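Local coordinates for cell division control protein 13 (Saccharomyces cerevisiae, PDB 4HCE) that probably serves telomere maintenance by forming, through its second OB-fold domain, a dimer required for productive binding of its partner Stn1, at residues F37-T47 against C64-I75. Residues are numbered along the deposited sequence; the frame is centred on the assembly and turned at random.
Sequences FKYCTLKLYFT and CIEIVIPTRERI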
ATOM      1  N   PHE B  37       9.750   2.936  10.517  1.00 42.30           N
ATOM      2  CA  PHE B  37       8.545   2.126  10.598  1.00 41.29           C
ATOM      3  C   PHE B  37       7.714   2.333  11.860  1.00 42.38           C
ATOM      4  O   PHE B  37       6.944   1.448  12.257  1.00 38.60           O
ATOM      5  CB  PHE B  37       8.887   0.640  10.339  1.00 38.41           C
ATOM      6  CG  PHE B  37       9.607   0.439   9.036  1.00 36.98           C
ATOM      7  CD1 PHE B  37       8.910   0.522   7.823  1.00 35.61           C
ATOM      8  CD2 PHE B  37      10.985   0.271   9.008  1.00 34.54           C
ATOM      9  CE1 PHE B  37       9.579   0.397   6.611  1.00 35.30           C
ATOM     10  CE2 PHE B  37      11.653   0.147   7.803  1.00 35.07           C
ATOM     11  CZ  PHE B  37      10.955   0.210   6.600  1.00 34.72           C
ATOM     12  N   LYS B  38       7.850   3.502  12.482  1.00 45.33           N
ATOM     13  CA  LYS B  38       6.926   3.848  13.563  1.00 50.67           C
ATOM     14  C   LYS B  38       5.508   4.018  13.008  1.00 50.47           C
ATOM     15  O   LYS B  38       4.569   3.398  13.521  1.00 47.19           O
ATOM     16  CB  LYS B  38       7.357   5.105  14.327  1.00 55.30           C
ATOM     17  CG  LYS B  38       6.536   5.335  15.594  1.00 59.00           C
ATOM     18  CD  LYS B  38       7.009   6.553  16.369  1.00 63.60           C
ATOM     19  CE  LYS B  38       6.139   6.798  17.591  1.00 64.50           C
ATOM     20  NZ  LYS B  38       6.285   8.207  18.052  1.00 64.74           N
ATOM     21  N   TYR B  39       5.384   4.832  11.955  1.00 48.87           N
ATOM     22  CA  TYR B  39       4.098   5.143  11.302  1.00 54.59           C
ATOM     23  C   TYR B  39       3.930   4.399   9.970  1.00 52.61           C
ATOM     24  O   TYR B  39       2.851   3.869   9.661  1.00 50.12           O
ATOM     25  CB  TYR B  39       3.969   6.656  11.047  1.00 57.69           C
ATOM     26  CG  TYR B  39       4.119   7.515  12.284  1.00 61.29           C
ATOM     27  CD1 TYR B  39       3.066   7.655  13.200  1.00 63.52           C
ATOM     28  CD2 TYR B  39       5.311   8.193  12.543  1.00 62.76           C
ATOM     29  CE1 TYR B  39       3.198   8.452  14.333  1.00 65.13           C
ATOM     30  CE2 TYR B  39       5.452   8.983  13.675  1.00 66.38           C
ATOM     31  CZ  TYR B  39       4.395   9.112  14.562  1.00 66.22           C
ATOM     32  OH  TYR B  39       4.548   9.902  15.677  1.00 72.22           O
ATOM     33  N   CYS B  40       5.017   4.380   9.196  1.00 49.53           N
ATOM     34  CA  CYS B  40       5.090   3.681   7.934  1.00 45.71           C
ATOM     35  C   CYS B  40       5.168   2.164   8.102  1.00 43.06           C
ATOM     36  O   CYS B  40       5.696   1.671   9.100  1.00 40.67           O
ATOM     37  CB  CYS B  40       6.328   4.134   7.183  1.00 47.94           C
ATOM     38  SG  CYS B  40       6.110   3.934   5.415  1.00 54.42           S
ATOM     39  N   THR B  41       4.673   1.443   7.096  1.00 39.17           N
ATOM     40  CA  THR B  41       4.676  -0.021   7.095  1.00 37.81           C
ATOM     41  C   THR B  41       5.585  -0.603   5.994  1.00 34.84           C
ATOM     42  O   THR B  41       5.650  -0.082   4.885  1.00 33.73           O
ATOM     43  CB  THR B  41       3.231  -0.553   6.997  1.00 36.93           C
ATOM     44  OG1 THR B  41       2.523  -0.138   8.172  1.00 39.68           O
ATOM     45  CG2 THR B  41       3.188  -2.066   6.909  1.00 34.51           C
ATOM     46  N   LEU B  42       6.316  -1.655   6.335  1.00 32.00           N
ATOM     47  CA  LEU B  42       7.132  -2.353   5.370  1.00 30.45           C
ATOM     48  C   LEU B  42       6.257  -3.349   4.620  1.00 30.13           C
ATOM     49  O   LEU B  42       5.562  -4.174   5.233  1.00 30.66           O
ATOM     50  CB  LEU B  42       8.319  -3.040   6.051  1.00 28.79           C
ATOM     51  CG  LEU B  42       9.248  -3.892   5.178  1.00 27.67           C
ATOM     52  CD1 LEU B  42      10.016  -3.030   4.175  1.00 28.22           C
ATOM     53  CD2 LEU B  42      10.200  -4.661   6.083  1.00 27.20           C
ATOM     54  N   LYS B  43       6.284  -3.237   3.298  1.00 29.45           N
ATOM     55  CA  LYS B  43       5.531  -4.103   2.398  1.00 30.32           C
ATOM     56  C   LYS B  43       6.482  -4.806   1.440  1.00 28.83           C
ATOM     57  O   LYS B  43       7.464  -4.198   0.959  1.00 28.33           O
ATOM     58  CB  LYS B  43       4.508  -3.294   1.594  1.00 31.63           C
ATOM     59  CG  LYS B  43       3.418  -2.668   2.456  1.00 36.76           C
ATOM     60  CD  LYS B  43       2.790  -1.467   1.770  1.00 38.96           C
ATOM     61  CE  LYS B  43       2.537  -0.336   2.757  1.00 44.10           C
ATOM     62  NZ  LYS B  43       1.094  -0.138   3.123  1.00 49.49           N
ATOM     63  N   LEU B  44       6.212  -6.088   1.188  1.00 27.02           N
ATOM     64  CA  LEU B  44       6.978  -6.843   0.182  1.00 26.36           C
ATOM     65  C   LEU B  44       6.092  -7.232  -0.984  1.00 26.76           C
ATOM     66  O   LEU B  44       4.899  -7.473  -0.799  1.00 29.24           O
ATOM     67  CB  LEU B  44       7.613  -8.087   0.793  1.00 23.93           C
ATOM     68  CG  LEU B  44       8.448  -7.869   2.059  1.00 24.57           C
ATOM     69  CD1 LEU B  44       8.931  -9.235   2.530  1.00 24.68           C
ATOM     70  CD2 LEU B  44       9.622  -6.930   1.844  1.00 24.81           C
ATOM     71  N   TYR B  45       6.667  -7.294  -2.176  1.00 26.41           N
ATOM     72  CA  TYR B  45       5.937  -7.750  -3.344  1.00 26.89           C
ATOM     73  C   TYR B  45       6.461  -9.082  -3.801  1.00 27.07           C
ATOM     74  O   TYR B  45       7.657  -9.246  -4.069  1.00 28.04           O
ATOM     75  CB  TYR B  45       5.965  -6.709  -4.480  1.00 27.90           C
ATOM     76  CG  TYR B  45       5.381  -5.433  -3.981  1.00 29.82           C
ATOM     77  CD1 TYR B  45       4.035  -5.374  -3.651  1.00 29.89           C
ATOM     78  CD2 TYR B  45       6.179  -4.315  -3.727  1.00 32.07           C
ATOM     79  CE1 TYR B  45       3.471  -4.240  -3.131  1.00 30.76           C
ATOM     80  CE2 TYR B  45       5.624  -3.158  -3.195  1.00 32.82           C
ATOM     81  CZ  TYR B  45       4.267  -3.138  -2.894  1.00 33.62           C
ATOM     82  OH  TYR B  45       3.682  -2.002  -2.389  1.00 36.24           O
ATOM     83  N   PHE B  46       5.517 -10.002  -3.941  1.00 26.04           N
ATOM     84  CA  PHE B  46       5.787 -11.378  -4.251  1.00 26.63           C
ATOM     85  C   PHE B  46       5.015 -11.833  -5.480  1.00 25.27           C
ATOM     86  O   PHE B  46       3.840 -11.510  -5.647  1.00 25.82           O
ATOM     87  CB  PHE B  46       5.431 -12.235  -3.048  1.00 27.18           C
ATOM     88  CG  PHE B  46       5.736 -13.683  -3.230  1.00 29.11           C
ATOM     89  CD1 PHE B  46       6.924 -14.232  -2.763  1.00 31.30           C
ATOM     90  CD2 PHE B  46       4.821 -14.495  -3.847  1.00 29.61           C
ATOM     91  CE1 PHE B  46       7.192 -15.581  -2.951  1.00 32.48           C
ATOM     92  CE2 PHE B  46       5.078 -15.819  -4.030  1.00 32.10           C
ATOM     93  CZ  PHE B  46       6.256 -16.369  -3.578  1.00 30.93           C
ATOM     94  N   THR B  47       5.705 -12.561  -6.350  1.00 24.13           N
ATOM     95  CA  THR B  47       5.100 -13.153  -7.549  1.00 23.48           C
ATOM     96  C   THR B  47       5.903 -14.364  -8.066  1.00 24.06           C
ATOM     97  O   THR B  47       7.132 -14.421  -7.907  1.00 23.28           O
ATOM     98  CB  THR B  47       4.917 -12.140  -8.708  1.00 22.58           C
ATOM     99  OG1 THR B  47       4.092 -12.738  -9.729  1.00 23.17           O
ATOM    100  CG2 THR B  47       6.260 -11.725  -9.320  1.00 21.61           C
ATOM    101  N   CYS B  64       0.854  -9.750  -8.543  1.00 28.06           N
ATOM    102  CA  CYS B  64       1.711 -10.068  -7.443  1.00 27.80           C
ATOM    103  C   CYS B  64       0.836  -9.840  -6.235  1.00 27.81           C
ATOM    104  O   CYS B  64      -0.274  -9.318  -6.356  1.00 26.93           O
ATOM    105  CB  CYS B  64       2.917  -9.122  -7.419  1.00 29.43           C
ATOM    106  SG  CYS B  64       2.562  -7.343  -7.227  1.00 30.81           S
ATOM    107  N   ILE B  65       1.308 -10.230  -5.063  1.00 28.51           N
ATOM    108  CA  ILE B  65       0.621  -9.772  -3.880  1.00 29.34           C
ATOM    109  C   ILE B  65       1.537  -8.924  -3.019  1.00 28.73           C
ATOM    110  O   ILE B  65       2.774  -9.125  -2.990  1.00 28.60           O
ATOM    111  CB  ILE B  65      -0.048 -10.907  -3.070  1.00 30.76           C
ATOM    112  CG1 ILE B  65       0.965 -11.967  -2.678  1.00 32.74           C
ATOM    113  CG2 ILE B  65      -1.245 -11.500  -3.829  1.00 30.62           C
ATOM    114  CD1 ILE B  65       0.671 -12.509  -1.294  1.00 34.93           C
ATOM    115  N   GLU B  66       0.903  -7.965  -2.349  1.00 27.27           N
ATOM    116  CA  GLU B  66       1.499  -7.163  -1.299  1.00 26.91           C
ATOM    117  C   GLU B  66       1.499  -7.960   0.029  1.00 24.83           C
ATOM    118  O   GLU B  66       0.498  -8.521   0.434  1.00 23.78           O
ATOM    119  CB  GLU B  66       0.715  -5.847  -1.165  1.00 26.86           C
ATOM    120  CG  GLU B  66       1.010  -5.094   0.122  1.00 32.05           C
ATOM    121  CD  GLU B  66      -0.092  -4.093   0.487  1.00 34.59           C
ATOM    122  OE1 GLU B  66      -0.971  -4.387   1.374  1.00 35.57           O
ATOM    123  OE2 GLU B  66      -0.076  -3.016  -0.137  1.00 34.23           O
ATOM    124  N   ILE B  67       2.631  -7.996   0.707  1.00 25.25           N
ATOM    125  CA  ILE B  67       2.734  -8.667   2.002  1.00 24.53           C
ATOM    126  C   ILE B  67       3.244  -7.640   3.013  1.00 25.40           C
ATOM    127  O   ILE B  67       4.326  -7.065   2.837  1.00 26.06           O
ATOM    128  CB  ILE B  67       3.718  -9.845   1.953  1.00 24.43           C
ATOM    129  CG1 ILE B  67       3.358 -10.836   0.828  1.00 24.08           C
ATOM    130  CG2 ILE B  67       3.773 -10.549   3.304  1.00 24.68           C
ATOM    131  CD1 ILE B  67       4.465 -11.845   0.530  1.00 23.06           C
ATOM    132  N   VAL B  68       2.458  -7.406   4.061  1.00 25.54           N
ATOM    133  CA  VAL B  68       2.842  -6.473   5.087  1.00 26.79           C
ATOM    134  C   VAL B  68       3.557  -7.206   6.204  1.00 26.38           C
ATOM    135  O   VAL B  68       3.159  -8.330   6.583  1.00 24.60           O
ATOM    136  CB  VAL B  68       1.656  -5.598   5.621  1.00 28.16           C
ATOM    137  CG1 VAL B  68       0.825  -5.034   4.479  1.00 29.40           C
ATOM    138  CG2 VAL B  68       0.742  -6.387   6.531  1.00 31.85           C
ATOM    139  N   ILE B  69       4.652  -6.590   6.662  1.00 27.13           N
ATOM    140  CA  ILE B  69       5.309  -6.904   7.940  1.00 28.15           C
ATOM    141  C   ILE B  69       4.806  -5.798   8.868  1.00 29.47           C
ATOM    142  O   ILE B  69       5.295  -4.671   8.813  1.00 31.55           O
ATOM    143  CB  ILE B  69       6.854  -6.818   7.867  1.00 27.56           C
ATOM    144  CG1 ILE B  69       7.385  -7.256   6.496  1.00 28.19           C
ATOM    145  CG2 ILE B  69       7.502  -7.599   9.011  1.00 27.30           C
ATOM    146  CD1 ILE B  69       7.370  -8.748   6.226  1.00 29.15           C
ATOM    147  N   PRO B  70       3.801  -6.104   9.696  1.00 31.01           N
ATOM    148  CA  PRO B  70       2.988  -5.085  10.403  1.00 32.88           C
ATOM    149  C   PRO B  70       3.620  -4.247  11.545  1.00 36.21           C
ATOM    150  O   PRO B  70       3.168  -3.119  11.787  1.00 39.97           O
ATOM    151  CB  PRO B  70       1.773  -5.869  10.925  1.00 32.86           C
ATOM    152  CG  PRO B  70       2.080  -7.318  10.740  1.00 32.62           C
ATOM    153  CD  PRO B  70       3.342  -7.489   9.938  1.00 31.88           C
ATOM    154  N   THR B  71       4.620  -4.763  12.255  1.00 35.34           N
ATOM    155  CA  THR B  71       5.213  -3.991  13.366  1.00 35.36           C
ATOM    156  C   THR B  71       6.744  -3.955  13.231  1.00 33.94           C
ATOM    157  O   THR B  71       7.339  -4.829  12.582  1.00 31.91           O
ATOM    158  CB  THR B  71       4.863  -4.626  14.739  1.00 36.01           C
ATOM    159  OG1 THR B  71       5.347  -5.971  14.747  1.00 36.99           O
ATOM    160  CG2 THR B  71       3.355  -4.652  14.994  1.00 34.42           C
ATOM    161  N   ARG B  72       7.374  -2.953  13.840  1.00 33.45           N
ATOM    162  CA  ARG B  72       8.851  -2.905  13.949  1.00 34.22           C
ATOM    163  C   ARG B  72       9.471  -4.138  14.625  1.00 33.43           C
ATOM    164  O   ARG B  72      10.541  -4.602  14.238  1.00 32.77           O
ATOM    165  CB  ARG B  72       9.289  -1.645  14.678  1.00 34.49           C
ATOM    166  CG  ARG B  72       9.094  -0.383  13.849  1.00 36.59           C
ATOM    167  CD  ARG B  72       9.376   0.841  14.687  1.00 38.40           C
ATOM    168  NE  ARG B  72       8.360   0.978  15.729  1.00 41.03           N
ATOM    169  CZ  ARG B  72       8.338   1.960  16.619  1.00 41.92           C
ATOM    170  NH1 ARG B  72       9.282   2.888  16.606  1.00 42.09           N
ATOM    171  NH2 ARG B  72       7.374   2.013  17.523  1.00 42.92           N
ATOM    172  N   GLU B  73       8.769  -4.669  15.618  1.00 34.32           N
ATOM    173  CA  GLU B  73       9.208  -5.830  16.361  1.00 36.12           C
ATOM    174  C   GLU B  73       9.288  -7.055  15.444  1.00 34.85           C
ATOM    175  O   GLU B  73      10.246  -7.828  15.497  1.00 33.90           O
ATOM    176  CB  GLU B  73       8.254  -6.090  17.537  1.00 37.83           C
ATOM    177  CG  GLU B  73       8.537  -7.383  18.282  1.00 44.59           C
ATOM    178  CD  GLU B  73       7.494  -7.709  19.340  1.00 52.75           C
ATOM    179  OE1 GLU B  73       7.834  -8.473  20.257  1.00 57.05           O
ATOM    180  OE2 GLU B  73       6.337  -7.219  19.269  1.00 57.49           O
ATOM    181  N   ARG B  74       8.267  -7.223  14.613  1.00 33.95           N
ATOM    182  CA  ARG B  74       8.254  -8.299  13.643  1.00 34.25           C
ATOM    183  C   ARG B  74       9.332  -8.115  12.562  1.00 31.53           C
ATOM    184  O   ARG B  74       9.957  -9.076  12.139  1.00 30.79           O
ATOM    185  CB  ARG B  74       6.851  -8.450  13.039  1.00 35.08           C
ATOM    186  CG  ARG B  74       6.739  -9.514  11.966  1.00 34.52           C
ATOM    187  CD  ARG B  74       7.077 -10.893  12.518  1.00 35.66           C
ATOM    188  NE  ARG B  74       6.643 -11.913  11.574  1.00 36.68           N
ATOM    189  CZ  ARG B  74       6.993 -13.188  11.621  1.00 35.63           C
ATOM    190  NH1 ARG B  74       7.820 -13.615  12.567  1.00 37.74           N
ATOM    191  NH2 ARG B  74       6.532 -14.024  10.704  1.00 33.71           N
ATOM    192  N   ILE B  75       9.559  -6.875  12.136  1.00 30.99           N
ATOM    193  CA  ILE B  75      10.644  -6.567  11.199  1.00 29.28           C
ATOM    194  C   ILE B  75      11.993  -6.991  11.784  1.00 30.06           C
ATOM    195  O   ILE B  75      12.808  -7.602  11.091  1.00 30.26           O
ATOM    196  CB  ILE B  75      10.662  -5.063  10.847  1.00 28.48           C
ATOM    197  CG1 ILE B  75       9.425  -4.694  10.008  1.00 28.24           C
ATOM    198  CG2 ILE B  75      11.959  -4.643  10.141  1.00 26.99           C
ATOM    199  CD1 ILE B  75       9.276  -3.198   9.775  1.00 28.85           C
TER
HETATM  200  O   HOH W   1       6.067  -2.306   9.158  1.00 42.41           O
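Leu-44 and Ile-67 exchange a pair of backbone hydrogen bonds, Leu-44 N to Ile-67 O (2.7 Å) and Ile-67 N to Leu-44 O (2.8 Å), and Phe-46 pairs with Ile-65 in the same way; these join strands 42-47 and 65-69 antiparallel within the five-stranded barrel of the OB fold. Farther along, Ile-69 N still reaches Leu-42 O, but Leu-42 N donates to a water, whose unusually short approach to Ile-69 O leaves that second link doubtful.

On one face, leucine, isoleucine and phenylalanine suit the buried interior, filling it without polar groups to satisfy. Leu-42 reaches Ile-69 CG1 with CD2, and Phe-46 CB meets Ile-67 CD1 at 3.7 Å; strand 101-110 packs against Phe-46 and Ile-67. Ile-75, from helix 72-79, sets CD1 over one face of the Phe-37 ring, 4.2 Å from its centroid, a CH-pi contact, while the same methyl touches Leu-42 CB. Thr-71 suits the helix N-cap because its OG1 accepts from Arg-74 N.

The opposite face is more polar. Glu-66 CB lies 3.7 Å from Tyr-45 CE1; with CG anti to the backbone N (chi1 165°), the chain crosses Lys-43 obliquely, OE2 3.8 Å from Lys-43 CD but 4.5 Å from NZ, beyond a salt bridge. Lys-43 and Tyr-45 pack on Asn-27 and Met-120 of the second subunit, where long chains with polar ends suit a dimer surface.

Near the start of helix 72-79, Arg-72 runs alongside Lys-38, one guanidinium face against Lys-38 CB, while its CG sits 3.2 Å from Phe-37 O. A serine here would probably uncover Phe-37 O and the aliphatic base of Lys-38. Backbone bonds and apolar packing, rather than ion pairs, thus hold the strands and tie the helix start to the loop where Cys-40 makes a disulfide with Cys-40 of the second subunit.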